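Local coordinates for protein esterase E25 (Uncultured bacterium, PDB 4Q05) that probably hydrolyses carboxylic ester bonds, as an esterase of the bacterial hormone-sensitive lipase family with an alpha/beta hydrolase fold, at residues 236-241 with 280-285. Residues are numbered along the deposited sequence; the frame is centred on the assembly and turned at random.
Sequences GADMSK and LVSPLY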
ATOM      1  N   GLY A 236      -2.561  14.081  -5.239  1.00 23.76           N
ATOM      2  CA  GLY A 236      -2.234  15.169  -4.359  1.00 22.62           C
ATOM      3  C   GLY A 236      -3.437  15.406  -3.486  1.00 27.04           C
ATOM      4  O   GLY A 236      -4.063  16.438  -3.561  1.00 24.02           O
ATOM      5  N   ALA A 237      -3.775  14.393  -2.707  1.00 20.97           N
ATOM      6  CA  ALA A 237      -5.028  14.387  -1.956  1.00 23.78           C
ATOM      7  C   ALA A 237      -4.978  15.268  -0.705  1.00 19.86           C
ATOM      8  O   ALA A 237      -5.982  15.847  -0.298  1.00 24.61           O
ATOM      9  CB  ALA A 237      -5.414  12.951  -1.588  1.00 22.37           C
ATOM     10  N   ASP A 238      -3.808  15.353  -0.089  1.00 24.45           N
ATOM     11  CA  ASP A 238      -3.594  16.266   1.043  1.00 26.70           C
ATOM     12  C   ASP A 238      -2.322  17.049   0.801  1.00 22.06           C
ATOM     13  O   ASP A 238      -1.226  16.492   0.882  1.00 27.20           O
ATOM     14  CB  ASP A 238      -3.478  15.481   2.355  1.00 25.61           C
ATOM     15  CG  ASP A 238      -3.320  16.379   3.574  1.00 29.21           C
ATOM     16  OD1 ASP A 238      -3.124  17.609   3.411  1.00 25.51           O
ATOM     17  OD2 ASP A 238      -3.385  15.842   4.706  1.00 24.97           O
ATOM     18  N   MET A 239      -2.458  18.337   0.490  1.00 24.47           N
ATOM     19  CA  MET A 239      -1.281  19.138   0.153  1.00 21.02           C
ATOM     20  C   MET A 239      -0.760  19.993   1.305  1.00 26.83           C
ATOM     21  O   MET A 239       0.158  20.777   1.115  1.00 23.26           O
ATOM     22  CB  MET A 239      -1.525  19.999  -1.084  1.00 24.43           C
ATOM     23  CG  MET A 239      -1.949  19.196  -2.328  1.00 27.59           C
ATOM     24  SD  MET A 239      -0.907  17.740  -2.647  1.00 29.03           S
ATOM     25  CE  MET A 239       0.733  18.471  -2.736  1.00 23.05           C
ATOM     26  N   SER A 240      -1.352  19.861   2.491  1.00 23.60           N
ATOM     27  CA  SER A 240      -0.679  20.342   3.688  1.00 26.28           C
ATOM     28  C   SER A 240       0.459  19.370   3.891  1.00 28.36           C
ATOM     29  O   SER A 240       0.470  18.302   3.280  1.00 27.39           O
ATOM     30  CB  SER A 240      -1.610  20.339   4.907  1.00 25.89           C
ATOM     31  OG  SER A 240      -1.977  19.021   5.270  1.00 26.71           O
ATOM     32  N   LYS A 241       1.417  19.713   4.741  1.00 26.25           N
ATOM     33  CA  LYS A 241       2.510  18.800   4.981  1.00 25.60           C
ATOM     34  C   LYS A 241       2.084  17.798   6.043  1.00 29.54           C
ATOM     35  O   LYS A 241       2.655  17.719   7.135  1.00 28.39           O
ATOM     36  CB  LYS A 241       3.796  19.533   5.365  1.00 30.43           C
ATOM     37  CG  LYS A 241       5.036  18.697   5.078  1.00 27.33           C
ATOM     38  CD  LYS A 241       6.317  19.426   5.414  1.00 27.46           C
ATOM     39  CE  LYS A 241       7.523  18.510   5.189  1.00 32.37           C
ATOM     40  NZ  LYS A 241       8.792  19.193   5.569  1.00 33.69           N
ATOM     41  N   LEU A 280     -11.264  22.014  -0.615  1.00 29.54           N
ATOM     42  CA  LEU A 280     -11.147  22.458  -1.991  1.00 29.96           C
ATOM     43  C   LEU A 280      -9.682  22.398  -2.427  1.00 28.75           C
ATOM     44  O   LEU A 280      -9.391  22.219  -3.606  1.00 32.10           O
ATOM     45  CB  LEU A 280     -11.739  23.859  -2.169  1.00 36.95           C
ATOM     46  CG  LEU A 280     -13.257  23.946  -1.964  1.00 41.52           C
ATOM     47  CD1 LEU A 280     -13.741  25.394  -2.023  1.00 43.58           C
ATOM     48  CD2 LEU A 280     -13.990  23.093  -2.990  1.00 41.36           C
ATOM     49  N   VAL A 281      -8.774  22.532  -1.460  1.00 26.41           N
ATOM     50  CA  VAL A 281      -7.337  22.446  -1.712  1.00 24.64           C
ATOM     51  C   VAL A 281      -6.817  21.013  -1.534  1.00 30.58           C
ATOM     52  O   VAL A 281      -5.970  20.545  -2.297  1.00 26.28           O
ATOM     53  CB  VAL A 281      -6.565  23.360  -0.748  1.00 29.48           C
ATOM     54  CG1 VAL A 281      -5.070  23.207  -0.946  1.00 28.19           C
ATOM     55  CG2 VAL A 281      -6.996  24.826  -0.926  1.00 28.48           C
ATOM     56  N   SER A 282      -7.316  20.333  -0.504  1.00 23.48           N
ATOM     57  CA  SER A 282      -6.877  18.975  -0.184  1.00 24.01           C
ATOM     58  C   SER A 282      -8.121  18.130  -0.015  1.00 26.11           C
ATOM     59  O   SER A 282      -8.650  18.016   1.088  1.00 25.06           O
ATOM     60  CB  SER A 282      -6.077  18.986   1.109  1.00 25.89           C
ATOM     61  OG  SER A 282      -4.860  19.696   0.935  1.00 24.18           O
ATOM     62  N   PRO A 283      -8.627  17.583  -1.128  1.00 23.22           N
ATOM     63  CA  PRO A 283      -9.927  16.910  -1.175  1.00 23.98           C
ATOM     64  C   PRO A 283     -10.044  15.690  -0.246  1.00 23.93           C
ATOM     65  O   PRO A 283     -11.167  15.266   0.027  1.00 24.33           O
ATOM     66  CB  PRO A 283     -10.049  16.467  -2.641  1.00 24.00           C
ATOM     67  CG  PRO A 283      -9.092  17.270  -3.389  1.00 29.92           C
ATOM     68  CD  PRO A 283      -7.998  17.693  -2.455  1.00 28.01           C
ATOM     69  N   LEU A 284      -8.925  15.129   0.202  1.00 25.54           N
ATOM     70  CA  LEU A 284      -8.956  14.035   1.174  1.00 22.99           C
ATOM     71  C   LEU A 284      -9.793  14.431   2.393  1.00 29.25           C
ATOM     72  O   LEU A 284     -10.423  13.585   3.031  1.00 26.85           O
ATOM     73  CB  LEU A 284      -7.539  13.683   1.632  1.00 21.45           C
ATOM     74  CG  LEU A 284      -7.424  12.619   2.726  1.00 27.85           C
ATOM     75  CD1 LEU A 284      -8.144  11.330   2.287  1.00 22.18           C
ATOM     76  CD2 LEU A 284      -5.969  12.341   3.037  1.00 24.45           C
ATOM     77  N   TYR A 285      -9.782  15.721   2.720  1.00 28.14           N
ATOM     78  CA  TYR A 285     -10.521  16.220   3.879  1.00 28.62           C
ATOM     79  C   TYR A 285     -12.009  16.331   3.628  1.00 30.69           C
ATOM     80  O   TYR A 285     -12.792  16.517   4.563  1.00 34.04           O
ATOM     81  CB  TYR A 285      -9.955  17.562   4.361  1.00 29.79           C
ATOM     82  CG  TYR A 285      -8.599  17.375   4.966  1.00 28.73           C
ATOM     83  CD1 TYR A 285      -8.462  16.754   6.193  1.00 29.61           C
ATOM     84  CD2 TYR A 285      -7.454  17.762   4.292  1.00 25.79           C
ATOM     85  CE1 TYR A 285      -7.230  16.545   6.746  1.00 30.09           C
ATOM     86  CE2 TYR A 285      -6.206  17.554   4.836  1.00 24.75           C
ATOM     87  CZ  TYR A 285      -6.103  16.948   6.062  1.00 30.23           C
ATOM     88  OH  TYR A 285      -4.874  16.729   6.619  1.00 28.09           O
TER
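An Asx turn that begins at D238, in the loop that leaves strand 229-235 of the alpha/beta hydrolase sheet, meets Y285 at the end of the short 3-10 turn 283-285, in the loop that leads on to strand 294-299. Both segments belong to the connection between these neighbouring parallel strands, and the contact ties its start to its return, beside helices 206-221 and 305-317. The D238 carboxylate divides its work. With CG anti to the backbone N (chi1 -177°), it reaches the hydroxyl end of Y285, crossing the ring obliquely with the two planes 79° apart, and OD2 lies 2.6 Å from Y285 OH in a weak hydrogen bond, while the same oxygen is salt-bridged to R310 of helix 305-317. OD1 faces back into its own chain: S240 N reaches it from the anti side at 3.0 Å, closing the turn, and S240 OG from the syn side at 2.6 Å, both tilted out of the carboxylate plane. Two bonds on OD1 and a salt bridge on OD2, with the weak Y285 contact added, should hold the rotation of this buried group. Replaced by an alanine, D238 would probably leave R310 without this carboxylate mate and S240 N and OG without their acceptor, undoing the Asx turn. Two further bonds lie on either side in sequence, at A237 and M239. L284 N donates to A237 O at 3.1 Å, and next to that bond the CB atoms of A237 and L284 pack 3.9 Å apart, with T311 touching both side chains. On the other flank S282 OG is held twice, also bonding L276 O; its second link is a nearly straight bond from M239 N, 2.8 Å long with 164° at the hydrogen.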